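Local coordinates for beta-alanyl-CoA:ammonia lyase 2 (Clostridium propionicum, PDB 4MTU) that catalyses the elimination of ammonia from beta-alanyl-CoA as a lyase of the hot dog fold superfamily, at the interface of chains A and B and the interface of chains A and C. Coordinates in Å, arbitrary orientation; residue numbers count along the deposited sequence, not the author numbering. Chains: chain A/B/C, Beta-alanyl-CoA:ammonia lyase 2.

Contact 1: the interface of chains A and B. Residues chain A 11, 68, 95, 104, 106; chain B 38, 42, 46, 48.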
# COMPACT_ATOMS: atom_id res chain seq x y z
N MET A 11 -11.75 -8.21 6.02
CA MET A 11 -12.36 -8.10 4.69
C MET A 11 -11.29 -7.98 3.63
O MET A 11 -10.28 -7.29 3.84
CB MET A 11 -13.26 -6.84 4.65
CG MET A 11 -14.16 -6.79 3.43
SD MET A 11 -15.08 -5.22 3.33
CE MET A 11 -13.88 -4.21 2.52
N PHE A 68 -15.31 -11.67 2.93
CA PHE A 68 -14.91 -11.64 4.35
C PHE A 68 -14.30 -12.98 4.66
O PHE A 68 -14.88 -14.02 4.34
CB PHE A 68 -16.08 -11.29 5.24
CG PHE A 68 -16.52 -9.85 5.14
CD1 PHE A 68 -17.35 -9.41 4.11
CD2 PHE A 68 -16.07 -8.91 6.06
CE1 PHE A 68 -17.75 -8.08 4.04
CE2 PHE A 68 -16.47 -7.60 5.99
CZ PHE A 68 -17.33 -7.17 4.99
N MET A 95 -19.56 -10.82 -2.10
CA MET A 95 -20.45 -10.18 -3.04
C MET A 95 -21.25 -11.23 -3.82
O MET A 95 -20.72 -12.30 -4.13
CB MET A 95 -19.68 -9.35 -4.07
CG MET A 95 -18.77 -8.27 -3.47
SD MET A 95 -19.56 -7.06 -2.40
CE MET A 95 -20.70 -6.23 -3.49
N THR A 104 -24.28 -4.03 -5.57
CA THR A 104 -23.89 -3.91 -4.17
C THR A 104 -24.43 -5.07 -3.31
O THR A 104 -24.22 -5.06 -2.09
CB THR A 104 -24.33 -2.56 -3.59
OG1 THR A 104 -25.76 -2.40 -3.79
CG2 THR A 104 -23.57 -1.40 -4.22
N ALA A 106 -24.70 -8.53 -1.40
CA ALA A 106 -23.72 -9.40 -0.76
C ALA A 106 -24.46 -10.33 0.17
O ALA A 106 -25.62 -10.06 0.58
CB ALA A 106 -22.65 -8.59 -0.02
N THR B 38 -19.74 -2.88 7.41
CA THR B 38 -20.14 -3.49 6.14
C THR B 38 -20.61 -4.92 6.39
O THR B 38 -21.64 -5.36 5.87
CB THR B 38 -18.96 -3.47 5.15
OG1 THR B 38 -18.59 -2.10 4.88
CG2 THR B 38 -19.34 -4.13 3.84
N VAL B 42 -24.25 -6.58 5.43
CA VAL B 42 -24.41 -7.76 4.61
C VAL B 42 -25.34 -8.75 5.31
O VAL B 42 -26.26 -9.33 4.70
CB VAL B 42 -23.03 -8.41 4.28
CG1 VAL B 42 -23.23 -9.76 3.58
CG2 VAL B 42 -22.20 -7.44 3.43
N GLY B 46 -28.28 -7.79 3.30
CA GLY B 46 -27.80 -8.28 2.03
C GLY B 46 -27.23 -7.24 1.07
O GLY B 46 -27.26 -7.47 -0.15
N ILE B 48 -23.86 -4.13 0.83
CA ILE B 48 -22.66 -3.62 1.51
C ILE B 48 -22.92 -2.28 2.19
O ILE B 48 -22.15 -1.94 3.10
CB ILE B 48 -21.45 -3.50 0.58
CG1 ILE B 48 -21.71 -2.60 -0.66
CG2 ILE B 48 -20.97 -4.90 0.21
CD1 ILE B 48 -20.42 -2.23 -1.41

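Contact 2: the interface of chains A and C. Residues chain A 13-15; chain C 15-18, 25.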
# COMPACT_ATOMS: atom_id res chain seq x y z
N SER A 13 -10.54 -5.97 0.65
CA SER A 13 -10.95 -4.75 -0.01
C SER A 13 -10.44 -4.71 -1.42
O SER A 13 -9.72 -5.61 -1.88
CB SER A 13 -10.48 -3.49 0.75
OG SER A 13 -9.14 -3.28 0.49
N ALA A 14 -10.78 -3.63 -2.15
CA ALA A 14 -10.24 -3.47 -3.50
C ALA A 14 -8.70 -3.46 -3.48
O ALA A 14 -8.08 -3.85 -4.47
CB ALA A 14 -10.78 -2.18 -4.11
N LYS A 15 -8.08 -3.05 -2.40
CA LYS A 15 -6.65 -3.03 -2.23
C LYS A 15 -6.02 -4.42 -2.18
O LYS A 15 -4.82 -4.56 -2.38
CB LYS A 15 -6.28 -2.27 -0.94
CG LYS A 15 -6.82 -0.82 -0.95
CD LYS A 15 -6.72 -0.22 0.45
CE LYS A 15 -7.17 1.21 0.50
NZ LYS A 15 -8.61 1.30 0.32
N LYS C 15 -5.75 3.08 -6.14
CA LYS C 15 -5.28 2.59 -4.88
C LYS C 15 -6.15 3.00 -3.70
O LYS C 15 -6.08 2.39 -2.65
CB LYS C 15 -3.84 3.06 -4.63
CG LYS C 15 -2.87 2.63 -5.74
CD LYS C 15 -1.55 3.38 -5.62
CE LYS C 15 -0.54 2.95 -6.65
NZ LYS C 15 -0.93 3.39 -7.97
N ASP C 16 -6.97 4.03 -3.87
CA ASP C 16 -7.88 4.51 -2.85
C ASP C 16 -9.23 3.78 -2.91
O ASP C 16 -10.01 3.88 -1.96
CB ASP C 16 -8.10 6.01 -2.96
CG ASP C 16 -6.81 6.76 -2.60
OD1 ASP C 16 -6.39 6.65 -1.42
OD2 ASP C 16 -6.23 7.43 -3.48
N ALA C 17 -9.53 3.05 -3.99
CA ALA C 17 -10.75 2.27 -3.99
C ALA C 17 -10.72 1.32 -2.82
O ALA C 17 -9.67 0.77 -2.47
CB ALA C 17 -10.85 1.46 -5.28
N HIS C 18 -11.90 1.07 -2.26
CA HIS C 18 -12.02 0.17 -1.11
C HIS C 18 -13.11 -0.88 -1.34
O HIS C 18 -12.88 -2.06 -1.12
CB HIS C 18 -12.28 0.98 0.16
CG HIS C 18 -12.02 0.20 1.37
ND1 HIS C 18 -10.73 -0.03 1.83
CD2 HIS C 18 -12.91 -0.42 2.22
CE1 HIS C 18 -10.85 -0.74 2.92
NE2 HIS C 18 -12.11 -1.03 3.19
N ASN C 25 -13.82 4.35 0.60
CA ASN C 25 -14.44 4.29 1.92
C ASN C 25 -14.40 5.65 2.62
O ASN C 25 -13.49 6.46 2.46
CB ASN C 25 -13.75 3.22 2.76
CG ASN C 25 -12.27 3.32 2.92
OD1 ASN C 25 -11.58 3.88 2.05
ND2 ASN C 25 -11.72 2.70 3.95
O HOH W 1 -9.18 4.11 0.71

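Contact 1: the interface of chains A and B
A two-fold symmetric interface between identical subunits joins chains A and B, and this patch, repeated with the chains exchanged, packs the C-terminal half of helix 27-45 and the loop after it in one copy against strands and a loop of the other. A:Ala106, at the start of strand 106-109, gives its backbone N to B:Gly46 O at 3.0 Å. Glycine suits this turn, since its backbone takes a positive phi (72°) as the chain leaves the helix. B:Ile48 N in turn donates to A:Thr104 O (3.1 Å). Together the two bonds register the loop of B with the segment of A leading into its strand.

Apolar groups fill in around this backbone pairing. The small CB of A:Ala106 meets both methyls of B:Val42, with CG2 3.7 Å away, a fit that a short side chain allows between strand and helix. B:Ile48 spreads its branches: CG1, placed between the backbone N and carbonyl carbon (chi1 58°), packs against A:Thr104 CB. Its other branch, CG2, reaches A:Met95 SD at 3.7 Å. The methionine bends at chi2 and chi3, bringing both sulfur and CE against that methyl. Nearer the middle of the helix, B:Thr38 points CG2 at the edge of the A:Phe68 ring, in its plane and 3.8 Å from CZ. A:Met11 CG covers one ring face near the rim, a second-shell support from the same chain. By combining backbone pairing with apolar packing, the site probably helps hold the two hot dog subunits of the deposited assembly together.

Contact 2: the interface of chains A and C
Direct hydrogen bonds from A:Ala14 and A:Lys15 to C:Ala17 and C:His18 give this interface between copies of one protein its polar core. A:Ala14 N, at the start of the 3-10 helix 14-16, donates to C:His18 O at 2.8 Å. The side-chain amino nitrogen NZ of A:Lys15 donates to the backbone C:Ala17 O at 3.0 Å, from above its carbonyl plane, and to the imidazole ND1 of C:His18 at 2.9 Å. The latter approach lies almost exactly in the ring plane, with ND1 as the acceptor. Lysine suits this place because its long chain, extended until a bend at chi4 (70°), carries one donor group to acceptors from successive residues.

A water extends the polar network. It lies 2.9 Å from A:Lys15 NZ and also hydrogen-bonds to C:Asp16 O and the side-chain amide oxygen OD1 of C:Asn25. The lysine is thereby tied indirectly to two further positions of chain C.

Packing fixes the histidine ring between two groups. A:Ser13 CB sits over one face, toward the rim and 3.7 Å from the ring centroid, in a CH-pi contact; the amide ND2 of C:Asn25 covers the centre of the opposite face. A:Ser13 is small enough to approach the ring closely, and its OG, turned between the backbone N and carbonyl carbon (chi1 77°), accepts a bond from A:Lys15 N within its own chain. That bond helps shape the segment presenting the lysine. Beside it, the methyls of A:Ala14 and C:Ala17 meet at 3.8 Å, their small size letting the two segments approach closely.

A positive charge on the lysine, if present, may strengthen its bond to the carbonyl oxygen. The site probably helps link subunits within the deposited six-subunit assembly, although the structure alone does not show that this assembly is the biological one.

Contact 1 and contact 2 lie about 14 Å apart, measured between the centres of their C-alpha atoms, and use different partners of chain A. They share no residue of that chain, but strand 4-11 ends at A:Met11 in contact 1 and the following segment enters contact 2 at A:Ser13. This short stretch therefore connects the neighbourhoods of two subunit boundaries. Contact 1 belongs to a two-fold interface, whereas the A-C boundary departs from exact two-fold symmetry. Repetition of both kinds of contact among the copies would help build the deposited assembly of six subunits.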